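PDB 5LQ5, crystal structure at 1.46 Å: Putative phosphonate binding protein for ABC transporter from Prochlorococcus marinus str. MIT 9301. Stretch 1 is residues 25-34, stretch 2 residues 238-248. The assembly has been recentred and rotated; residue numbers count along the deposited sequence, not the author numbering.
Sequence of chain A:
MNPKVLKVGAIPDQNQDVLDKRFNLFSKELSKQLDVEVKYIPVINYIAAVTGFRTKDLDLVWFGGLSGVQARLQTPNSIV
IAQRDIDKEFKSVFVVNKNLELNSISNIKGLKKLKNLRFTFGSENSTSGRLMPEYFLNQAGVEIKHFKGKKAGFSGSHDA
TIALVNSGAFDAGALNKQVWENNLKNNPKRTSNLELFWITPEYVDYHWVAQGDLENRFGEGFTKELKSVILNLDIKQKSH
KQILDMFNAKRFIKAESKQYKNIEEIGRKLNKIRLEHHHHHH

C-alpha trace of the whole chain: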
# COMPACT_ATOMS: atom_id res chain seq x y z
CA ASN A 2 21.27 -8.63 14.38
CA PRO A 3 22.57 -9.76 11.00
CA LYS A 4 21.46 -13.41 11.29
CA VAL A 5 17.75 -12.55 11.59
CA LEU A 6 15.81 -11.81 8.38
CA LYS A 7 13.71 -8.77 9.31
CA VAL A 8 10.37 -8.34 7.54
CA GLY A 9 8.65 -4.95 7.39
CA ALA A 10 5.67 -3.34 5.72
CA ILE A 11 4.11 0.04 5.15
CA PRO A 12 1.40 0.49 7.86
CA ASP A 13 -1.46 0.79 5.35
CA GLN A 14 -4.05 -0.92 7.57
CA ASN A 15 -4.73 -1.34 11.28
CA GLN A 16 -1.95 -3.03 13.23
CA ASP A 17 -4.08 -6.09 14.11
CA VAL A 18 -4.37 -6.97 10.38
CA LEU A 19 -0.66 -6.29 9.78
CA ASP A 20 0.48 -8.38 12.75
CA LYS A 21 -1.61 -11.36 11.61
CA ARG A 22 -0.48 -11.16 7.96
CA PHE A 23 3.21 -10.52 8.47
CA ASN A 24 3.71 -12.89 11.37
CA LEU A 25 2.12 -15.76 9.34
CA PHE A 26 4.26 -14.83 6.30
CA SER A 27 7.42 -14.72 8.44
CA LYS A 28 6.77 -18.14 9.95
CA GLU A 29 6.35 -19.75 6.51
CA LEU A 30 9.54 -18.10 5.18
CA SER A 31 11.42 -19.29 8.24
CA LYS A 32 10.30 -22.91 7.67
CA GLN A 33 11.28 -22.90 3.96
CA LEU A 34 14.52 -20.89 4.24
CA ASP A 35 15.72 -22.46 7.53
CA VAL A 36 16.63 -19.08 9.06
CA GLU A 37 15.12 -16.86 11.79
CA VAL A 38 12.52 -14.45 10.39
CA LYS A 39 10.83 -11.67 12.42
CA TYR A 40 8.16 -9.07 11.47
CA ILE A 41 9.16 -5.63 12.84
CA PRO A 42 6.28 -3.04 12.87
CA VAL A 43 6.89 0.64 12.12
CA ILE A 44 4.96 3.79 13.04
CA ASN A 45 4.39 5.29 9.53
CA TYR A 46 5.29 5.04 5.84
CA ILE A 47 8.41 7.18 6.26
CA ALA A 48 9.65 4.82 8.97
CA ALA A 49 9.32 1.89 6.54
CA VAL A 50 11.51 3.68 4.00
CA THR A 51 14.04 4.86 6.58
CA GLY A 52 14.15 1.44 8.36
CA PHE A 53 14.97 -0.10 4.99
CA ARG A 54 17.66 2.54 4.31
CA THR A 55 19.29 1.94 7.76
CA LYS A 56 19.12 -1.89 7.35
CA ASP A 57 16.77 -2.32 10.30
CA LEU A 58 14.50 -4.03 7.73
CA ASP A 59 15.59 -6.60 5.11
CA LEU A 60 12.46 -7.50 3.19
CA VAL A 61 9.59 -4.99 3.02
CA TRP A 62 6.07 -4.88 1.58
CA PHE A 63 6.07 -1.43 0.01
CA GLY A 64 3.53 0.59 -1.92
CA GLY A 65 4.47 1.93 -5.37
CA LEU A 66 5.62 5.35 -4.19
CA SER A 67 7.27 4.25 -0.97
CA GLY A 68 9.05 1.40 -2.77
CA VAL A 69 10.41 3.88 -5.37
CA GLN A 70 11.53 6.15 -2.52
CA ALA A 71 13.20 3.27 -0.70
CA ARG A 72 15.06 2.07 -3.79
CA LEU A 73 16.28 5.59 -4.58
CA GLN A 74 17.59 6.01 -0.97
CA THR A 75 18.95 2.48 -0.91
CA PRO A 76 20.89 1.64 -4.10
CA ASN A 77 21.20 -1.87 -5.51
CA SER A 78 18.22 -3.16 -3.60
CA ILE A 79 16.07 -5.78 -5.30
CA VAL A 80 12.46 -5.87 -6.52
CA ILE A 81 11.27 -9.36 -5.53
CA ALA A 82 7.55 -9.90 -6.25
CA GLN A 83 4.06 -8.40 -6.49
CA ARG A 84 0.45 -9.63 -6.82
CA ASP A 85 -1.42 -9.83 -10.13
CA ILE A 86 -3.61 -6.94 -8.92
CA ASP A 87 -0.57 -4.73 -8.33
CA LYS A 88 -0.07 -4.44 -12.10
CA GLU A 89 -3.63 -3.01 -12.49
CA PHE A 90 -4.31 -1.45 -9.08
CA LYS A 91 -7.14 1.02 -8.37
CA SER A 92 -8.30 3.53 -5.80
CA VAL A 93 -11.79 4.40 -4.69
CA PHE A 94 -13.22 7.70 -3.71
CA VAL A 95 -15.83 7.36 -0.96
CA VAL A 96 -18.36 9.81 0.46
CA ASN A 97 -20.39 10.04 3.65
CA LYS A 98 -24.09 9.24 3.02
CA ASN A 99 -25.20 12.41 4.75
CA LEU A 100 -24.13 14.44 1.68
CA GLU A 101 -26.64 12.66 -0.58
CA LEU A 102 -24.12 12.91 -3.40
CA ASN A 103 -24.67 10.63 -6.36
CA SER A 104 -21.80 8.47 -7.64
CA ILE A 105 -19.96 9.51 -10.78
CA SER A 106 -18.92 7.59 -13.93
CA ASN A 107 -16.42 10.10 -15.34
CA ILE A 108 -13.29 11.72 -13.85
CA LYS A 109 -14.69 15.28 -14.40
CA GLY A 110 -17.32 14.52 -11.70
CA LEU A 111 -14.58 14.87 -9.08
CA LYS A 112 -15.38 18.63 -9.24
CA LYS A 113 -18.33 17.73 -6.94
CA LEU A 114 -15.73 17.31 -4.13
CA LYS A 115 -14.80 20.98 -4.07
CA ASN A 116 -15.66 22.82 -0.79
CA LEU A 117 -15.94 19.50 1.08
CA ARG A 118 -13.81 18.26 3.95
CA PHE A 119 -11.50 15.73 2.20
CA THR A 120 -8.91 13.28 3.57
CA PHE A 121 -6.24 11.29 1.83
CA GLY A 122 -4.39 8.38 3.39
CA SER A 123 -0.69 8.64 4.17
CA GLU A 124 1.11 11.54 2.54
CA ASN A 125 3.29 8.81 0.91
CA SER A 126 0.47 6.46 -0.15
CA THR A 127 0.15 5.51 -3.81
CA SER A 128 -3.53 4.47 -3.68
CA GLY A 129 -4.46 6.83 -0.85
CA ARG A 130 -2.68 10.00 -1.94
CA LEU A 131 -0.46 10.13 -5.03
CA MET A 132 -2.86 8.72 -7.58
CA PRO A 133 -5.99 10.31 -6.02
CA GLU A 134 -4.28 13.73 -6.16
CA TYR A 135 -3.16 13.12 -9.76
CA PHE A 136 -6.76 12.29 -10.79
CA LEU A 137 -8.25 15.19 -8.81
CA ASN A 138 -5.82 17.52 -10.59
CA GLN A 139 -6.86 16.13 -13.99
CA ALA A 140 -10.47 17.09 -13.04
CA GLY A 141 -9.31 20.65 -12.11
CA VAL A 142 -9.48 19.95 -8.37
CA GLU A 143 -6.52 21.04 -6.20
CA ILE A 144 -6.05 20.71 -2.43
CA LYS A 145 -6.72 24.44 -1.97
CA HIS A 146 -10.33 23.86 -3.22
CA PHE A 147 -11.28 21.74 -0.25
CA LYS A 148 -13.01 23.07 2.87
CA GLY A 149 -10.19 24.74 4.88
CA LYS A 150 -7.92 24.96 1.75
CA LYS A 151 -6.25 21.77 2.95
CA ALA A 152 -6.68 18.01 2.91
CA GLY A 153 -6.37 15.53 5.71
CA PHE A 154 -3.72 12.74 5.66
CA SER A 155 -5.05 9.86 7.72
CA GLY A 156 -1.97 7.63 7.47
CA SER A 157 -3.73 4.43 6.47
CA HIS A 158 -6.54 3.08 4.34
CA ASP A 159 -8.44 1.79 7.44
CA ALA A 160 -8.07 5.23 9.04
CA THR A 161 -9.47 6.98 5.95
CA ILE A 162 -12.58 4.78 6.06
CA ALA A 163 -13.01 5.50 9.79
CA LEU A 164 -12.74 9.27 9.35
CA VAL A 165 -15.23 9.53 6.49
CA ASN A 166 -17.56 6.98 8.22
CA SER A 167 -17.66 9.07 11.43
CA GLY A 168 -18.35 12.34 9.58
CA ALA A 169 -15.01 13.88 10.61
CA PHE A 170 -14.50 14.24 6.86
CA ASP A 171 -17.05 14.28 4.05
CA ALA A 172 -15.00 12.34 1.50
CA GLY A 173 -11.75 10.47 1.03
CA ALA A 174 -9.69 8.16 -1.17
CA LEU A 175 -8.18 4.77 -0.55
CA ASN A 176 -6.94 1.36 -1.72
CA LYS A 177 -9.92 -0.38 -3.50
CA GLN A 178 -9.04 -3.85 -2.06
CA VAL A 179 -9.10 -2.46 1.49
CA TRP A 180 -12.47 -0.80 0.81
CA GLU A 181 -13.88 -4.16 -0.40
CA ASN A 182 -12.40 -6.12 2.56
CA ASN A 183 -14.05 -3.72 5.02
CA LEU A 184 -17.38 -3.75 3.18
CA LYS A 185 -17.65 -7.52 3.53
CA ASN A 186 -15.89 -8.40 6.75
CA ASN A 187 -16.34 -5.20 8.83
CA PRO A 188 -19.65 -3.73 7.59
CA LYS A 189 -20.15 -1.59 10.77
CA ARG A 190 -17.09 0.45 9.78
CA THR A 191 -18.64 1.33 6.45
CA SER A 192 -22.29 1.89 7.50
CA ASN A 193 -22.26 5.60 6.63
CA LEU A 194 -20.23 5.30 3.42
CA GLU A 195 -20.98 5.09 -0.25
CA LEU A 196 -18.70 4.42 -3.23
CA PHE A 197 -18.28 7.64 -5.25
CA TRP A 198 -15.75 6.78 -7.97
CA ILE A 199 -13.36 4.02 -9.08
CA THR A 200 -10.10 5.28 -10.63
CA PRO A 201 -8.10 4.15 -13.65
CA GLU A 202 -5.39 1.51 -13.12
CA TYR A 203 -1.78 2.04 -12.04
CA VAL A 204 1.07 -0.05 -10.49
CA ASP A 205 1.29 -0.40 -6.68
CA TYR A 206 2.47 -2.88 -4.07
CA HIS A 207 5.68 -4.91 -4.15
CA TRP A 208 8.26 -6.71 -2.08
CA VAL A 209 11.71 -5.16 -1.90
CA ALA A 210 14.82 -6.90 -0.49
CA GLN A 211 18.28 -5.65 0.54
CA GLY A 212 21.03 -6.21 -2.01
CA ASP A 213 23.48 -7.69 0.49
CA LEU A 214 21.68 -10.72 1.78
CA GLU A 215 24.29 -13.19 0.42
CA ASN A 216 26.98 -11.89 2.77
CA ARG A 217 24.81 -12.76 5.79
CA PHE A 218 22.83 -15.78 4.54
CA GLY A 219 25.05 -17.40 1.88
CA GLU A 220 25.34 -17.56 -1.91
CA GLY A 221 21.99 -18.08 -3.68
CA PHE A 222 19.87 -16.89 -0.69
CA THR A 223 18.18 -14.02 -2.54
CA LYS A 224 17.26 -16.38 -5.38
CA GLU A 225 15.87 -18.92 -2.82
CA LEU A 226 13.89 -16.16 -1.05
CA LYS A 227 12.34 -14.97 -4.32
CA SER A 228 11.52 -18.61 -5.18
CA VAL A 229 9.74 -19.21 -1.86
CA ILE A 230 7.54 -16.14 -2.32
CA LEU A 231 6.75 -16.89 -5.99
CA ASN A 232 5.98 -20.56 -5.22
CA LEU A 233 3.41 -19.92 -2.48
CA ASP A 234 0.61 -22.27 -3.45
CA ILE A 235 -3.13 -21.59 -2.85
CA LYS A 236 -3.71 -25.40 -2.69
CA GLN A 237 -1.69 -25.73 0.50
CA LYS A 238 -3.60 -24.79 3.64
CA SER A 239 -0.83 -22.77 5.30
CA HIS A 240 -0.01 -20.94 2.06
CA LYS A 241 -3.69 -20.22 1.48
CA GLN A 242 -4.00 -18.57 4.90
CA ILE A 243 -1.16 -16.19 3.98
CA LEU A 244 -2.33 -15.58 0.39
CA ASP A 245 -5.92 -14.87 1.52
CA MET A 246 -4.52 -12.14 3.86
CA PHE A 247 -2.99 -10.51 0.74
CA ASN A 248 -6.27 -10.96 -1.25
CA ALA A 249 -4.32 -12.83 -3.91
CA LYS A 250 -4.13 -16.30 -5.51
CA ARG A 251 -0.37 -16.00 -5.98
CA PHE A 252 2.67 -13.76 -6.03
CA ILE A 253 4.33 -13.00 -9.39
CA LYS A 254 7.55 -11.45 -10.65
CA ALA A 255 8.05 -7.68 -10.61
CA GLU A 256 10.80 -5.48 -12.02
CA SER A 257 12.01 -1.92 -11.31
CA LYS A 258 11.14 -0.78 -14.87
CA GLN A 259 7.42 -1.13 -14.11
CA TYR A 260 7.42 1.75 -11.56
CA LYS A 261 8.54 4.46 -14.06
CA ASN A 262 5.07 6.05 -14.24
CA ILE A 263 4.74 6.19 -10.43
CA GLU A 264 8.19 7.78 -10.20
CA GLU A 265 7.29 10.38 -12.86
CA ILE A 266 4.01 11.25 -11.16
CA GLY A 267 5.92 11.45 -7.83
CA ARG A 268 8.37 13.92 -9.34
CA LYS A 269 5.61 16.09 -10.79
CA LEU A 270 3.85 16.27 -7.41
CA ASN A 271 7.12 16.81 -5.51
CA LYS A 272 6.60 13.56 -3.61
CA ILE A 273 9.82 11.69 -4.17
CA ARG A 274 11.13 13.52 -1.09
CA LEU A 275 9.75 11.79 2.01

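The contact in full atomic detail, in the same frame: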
# COMPACT_ATOMS: atom_id res chain seq x y z
N LEU A 25 2.35 -14.47 10.04
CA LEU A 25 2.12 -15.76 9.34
C LEU A 25 3.09 -15.95 8.16
O LEU A 25 3.68 -17.01 7.97
CB LEU A 25 0.69 -15.87 8.83
CG LEU A 25 -0.39 -16.15 9.85
CD1 LEU A 25 -1.75 -16.06 9.18
CD2 LEU A 25 -0.20 -17.53 10.49
N PHE A 26 3.29 -14.87 7.42
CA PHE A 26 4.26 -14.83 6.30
C PHE A 26 5.67 -15.19 6.79
O PHE A 26 6.36 -16.04 6.21
CB PHE A 26 4.25 -13.42 5.70
CG PHE A 26 5.18 -13.25 4.52
CD1 PHE A 26 4.82 -13.67 3.25
CD2 PHE A 26 6.42 -12.65 4.70
CE1 PHE A 26 5.69 -13.50 2.17
CE2 PHE A 26 7.29 -12.49 3.64
CZ PHE A 26 6.92 -12.90 2.37
N SER A 27 6.08 -14.53 7.86
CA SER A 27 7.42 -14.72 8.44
C SER A 27 7.66 -16.16 8.88
O SER A 27 8.71 -16.73 8.65
CB SER A 27 7.67 -13.75 9.59
OG SER A 27 7.70 -12.41 9.09
N LYS A 28 6.64 -16.76 9.47
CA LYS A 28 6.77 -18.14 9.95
C LYS A 28 6.95 -19.14 8.80
O LYS A 28 7.74 -20.07 8.89
CB LYS A 28 5.59 -18.53 10.86
CG LYS A 28 5.75 -18.04 12.30
CD LYS A 28 4.53 -18.35 13.15
CE LYS A 28 4.55 -17.60 14.48
NZ LYS A 28 5.17 -18.38 15.58
N GLU A 29 6.24 -18.91 7.71
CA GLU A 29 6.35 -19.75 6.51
C GLU A 29 7.74 -19.57 5.86
O GLU A 29 8.39 -20.53 5.48
CB GLU A 29 5.23 -19.47 5.50
CG GLU A 29 5.23 -20.39 4.27
CD GLU A 29 5.14 -21.88 4.61
OE1 GLU A 29 4.56 -22.25 5.67
OE2 GLU A 29 5.66 -22.70 3.81
N LEU A 30 8.18 -18.33 5.69
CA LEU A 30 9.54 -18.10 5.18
C LEU A 30 10.61 -18.78 6.02
O LEU A 30 11.54 -19.40 5.51
CB LEU A 30 9.86 -16.59 5.11
CG LEU A 30 9.78 -16.00 3.71
CD1 LEU A 30 8.41 -16.18 3.09
CD2 LEU A 30 10.16 -14.52 3.82
N SER A 31 10.44 -18.70 7.33
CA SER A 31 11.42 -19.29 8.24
C SER A 31 11.50 -20.81 8.07
O SER A 31 12.57 -21.40 8.09
CB SER A 31 11.08 -18.98 9.69
OG SER A 31 11.98 -19.66 10.55
N LYS A 32 10.35 -21.45 7.89
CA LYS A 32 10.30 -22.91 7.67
C LYS A 32 11.02 -23.31 6.36
O LYS A 32 11.82 -24.24 6.34
CB LYS A 32 8.87 -23.42 7.63
CG LYS A 32 8.22 -23.55 9.00
CD LYS A 32 6.82 -24.12 8.89
CE LYS A 32 6.04 -23.94 10.19
NZ LYS A 32 4.61 -24.29 10.03
N GLN A 33 10.73 -22.59 5.29
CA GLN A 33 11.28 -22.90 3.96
C GLN A 33 12.73 -22.51 3.75
O GLN A 33 13.48 -23.21 3.05
CB GLN A 33 10.45 -22.30 2.86
CG GLN A 33 9.04 -22.86 2.76
CD GLN A 33 8.42 -22.66 1.37
OE1 GLN A 33 9.07 -22.88 0.34
NE2 GLN A 33 7.18 -22.18 1.34
N LEU A 34 13.13 -21.38 4.32
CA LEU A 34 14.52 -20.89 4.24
C LEU A 34 15.48 -21.36 5.32
O LEU A 34 16.68 -21.19 5.20
CB LEU A 34 14.55 -19.35 4.22
CG LEU A 34 13.78 -18.77 3.04
CD1 LEU A 34 13.58 -17.28 3.23
CD2 LEU A 34 14.42 -19.08 1.70
N LYS A 238 -2.80 -25.50 2.65
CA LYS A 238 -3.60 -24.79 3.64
C LYS A 238 -2.84 -23.60 4.27
O LYS A 238 -3.37 -22.49 4.33
CB LYS A 238 -4.15 -25.72 4.71
CG LYS A 238 -5.42 -25.17 5.37
CD LYS A 238 -6.52 -26.21 5.51
CE LYS A 238 -7.91 -25.57 5.57
NZ LYS A 238 -8.40 -25.26 6.94
N SER A 239 -1.61 -23.83 4.67
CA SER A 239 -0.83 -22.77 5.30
C SER A 239 -0.49 -21.65 4.33
O SER A 239 -0.44 -20.50 4.73
CB SER A 239 0.43 -23.32 5.94
OG SER A 239 1.21 -23.99 4.97
N HIS A 240 -0.29 -21.97 3.06
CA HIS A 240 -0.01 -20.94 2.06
C HIS A 240 -1.25 -20.13 1.77
O HIS A 240 -1.19 -18.93 1.64
CB HIS A 240 0.50 -21.52 0.77
CG HIS A 240 1.81 -22.19 0.93
ND1 HIS A 240 2.58 -22.60 -0.13
CD2 HIS A 240 2.54 -22.45 2.04
CE1 HIS A 240 3.71 -23.11 0.32
NE2 HIS A 240 3.70 -23.05 1.63
N LYS A 241 -2.37 -20.84 1.72
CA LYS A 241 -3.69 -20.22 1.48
C LYS A 241 -4.01 -19.14 2.52
O LYS A 241 -4.48 -18.05 2.17
CB LYS A 241 -4.79 -21.29 1.47
CG LYS A 241 -6.10 -20.83 0.87
CD LYS A 241 -7.19 -21.89 1.05
CE LYS A 241 -8.42 -21.57 0.22
NZ LYS A 241 -9.01 -20.24 0.57
N GLN A 242 -3.73 -19.46 3.77
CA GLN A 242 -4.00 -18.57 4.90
C GLN A 242 -3.25 -17.27 4.71
O GLN A 242 -3.78 -16.20 4.99
CB GLN A 242 -3.53 -19.15 6.23
CG GLN A 242 -4.40 -20.22 6.84
CD GLN A 242 -3.83 -20.72 8.15
OE1 GLN A 242 -2.86 -20.16 8.68
NE2 GLN A 242 -4.41 -21.79 8.68
N ILE A 243 -2.00 -17.39 4.24
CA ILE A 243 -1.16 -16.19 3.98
C ILE A 243 -1.71 -15.44 2.77
O ILE A 243 -1.95 -14.23 2.83
CB ILE A 243 0.33 -16.58 3.75
CG1 ILE A 243 0.96 -17.05 5.05
CG2 ILE A 243 1.14 -15.40 3.22
CD1 ILE A 243 2.15 -18.00 4.85
N LEU A 244 -1.87 -16.16 1.67
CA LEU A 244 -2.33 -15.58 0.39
C LEU A 244 -3.69 -14.87 0.51
O LEU A 244 -3.89 -13.77 -0.02
CB LEU A 244 -2.35 -16.62 -0.74
CG LEU A 244 -0.96 -17.06 -1.24
CD1 LEU A 244 -1.01 -18.40 -1.92
CD2 LEU A 244 -0.34 -16.03 -2.18
N ASP A 245 -4.59 -15.48 1.26
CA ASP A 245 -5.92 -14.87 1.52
C ASP A 245 -5.80 -13.51 2.26
O ASP A 245 -6.56 -12.57 2.02
CB ASP A 245 -6.83 -15.79 2.33
CG ASP A 245 -7.37 -16.98 1.53
OD1 ASP A 245 -7.24 -17.03 0.27
OD2 ASP A 245 -7.95 -17.88 2.19
N MET A 246 -4.81 -13.41 3.15
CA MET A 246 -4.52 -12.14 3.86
C MET A 246 -4.01 -11.05 2.95
O MET A 246 -4.09 -9.87 3.32
CB MET A 246 -3.50 -12.33 4.99
CG MET A 246 -3.95 -13.18 6.15
SD MET A 246 -5.16 -12.45 7.25
CE MET A 246 -4.57 -10.81 7.68
N PHE A 247 -3.45 -11.45 1.80
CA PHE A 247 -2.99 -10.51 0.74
C PHE A 247 -4.01 -10.35 -0.39
O PHE A 247 -3.75 -9.67 -1.38
CB PHE A 247 -1.66 -10.99 0.13
CG PHE A 247 -0.47 -10.78 0.99
CD1 PHE A 247 0.25 -9.57 0.91
CD2 PHE A 247 -0.06 -11.73 1.88
CE1 PHE A 247 1.37 -9.37 1.71
CE2 PHE A 247 1.05 -11.53 2.69
CZ PHE A 247 1.76 -10.34 2.61
N ASN A 248 -5.17 -11.01 -0.25
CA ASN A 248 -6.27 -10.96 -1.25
C ASN A 248 -5.78 -11.33 -2.64
O ASN A 248 -6.08 -10.68 -3.64
CB ASN A 248 -6.90 -9.56 -1.26
CG ASN A 248 -7.31 -9.10 0.11
OD1 ASN A 248 -6.87 -8.05 0.59
ND2 ASN A 248 -8.15 -9.89 0.78

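Two helices, 25-34 and 238-246, pack side by side and run in roughly opposite directions, at 141°. Their axes come within 9.8 Å. The main bump is Ile243. Its CA-to-CB bond points toward the first helix, and the side chain fills a hollow lined by Leu25, Phe26 and Glu29. CD1 of Ile243 lies 3.5 Å from CB of Glu29 and 3.6 Å from the backbone O of Leu25. CG1 of Ile243 sits 4.0 Å from CB of Leu25. On the other branch, CG2 of Ile243 meets the edge of the Phe26 ring, 4.1 Å from CD1 of Phe26. Ile243 has the largest covered area in the contact, 77 Å².

Phe247 extends the apolar patch beyond Ile243. CE2 of Phe247 lies 4.4 Å from CD1 of Phe26, a looser touch. Leu25 also borders Gln242, with CD2 of Leu25 4.2 Å from OE1 of Gln242, but Gln242 is poorly ordered.

The other end of the contact is polar. The CA-to-CB bond of Glu29 points toward the second helix, and the His240 ring end comes nearer to meet it. NE2 of His240 donates a hydrogen bond to OE2 of Glu29 at 3.0 Å, near the ring plane. Gln33 NE2 donates to the same OE2 of Glu29 at 2.9 Å, one turn along its own helix. The carboxylate oxygen thus joins both helices.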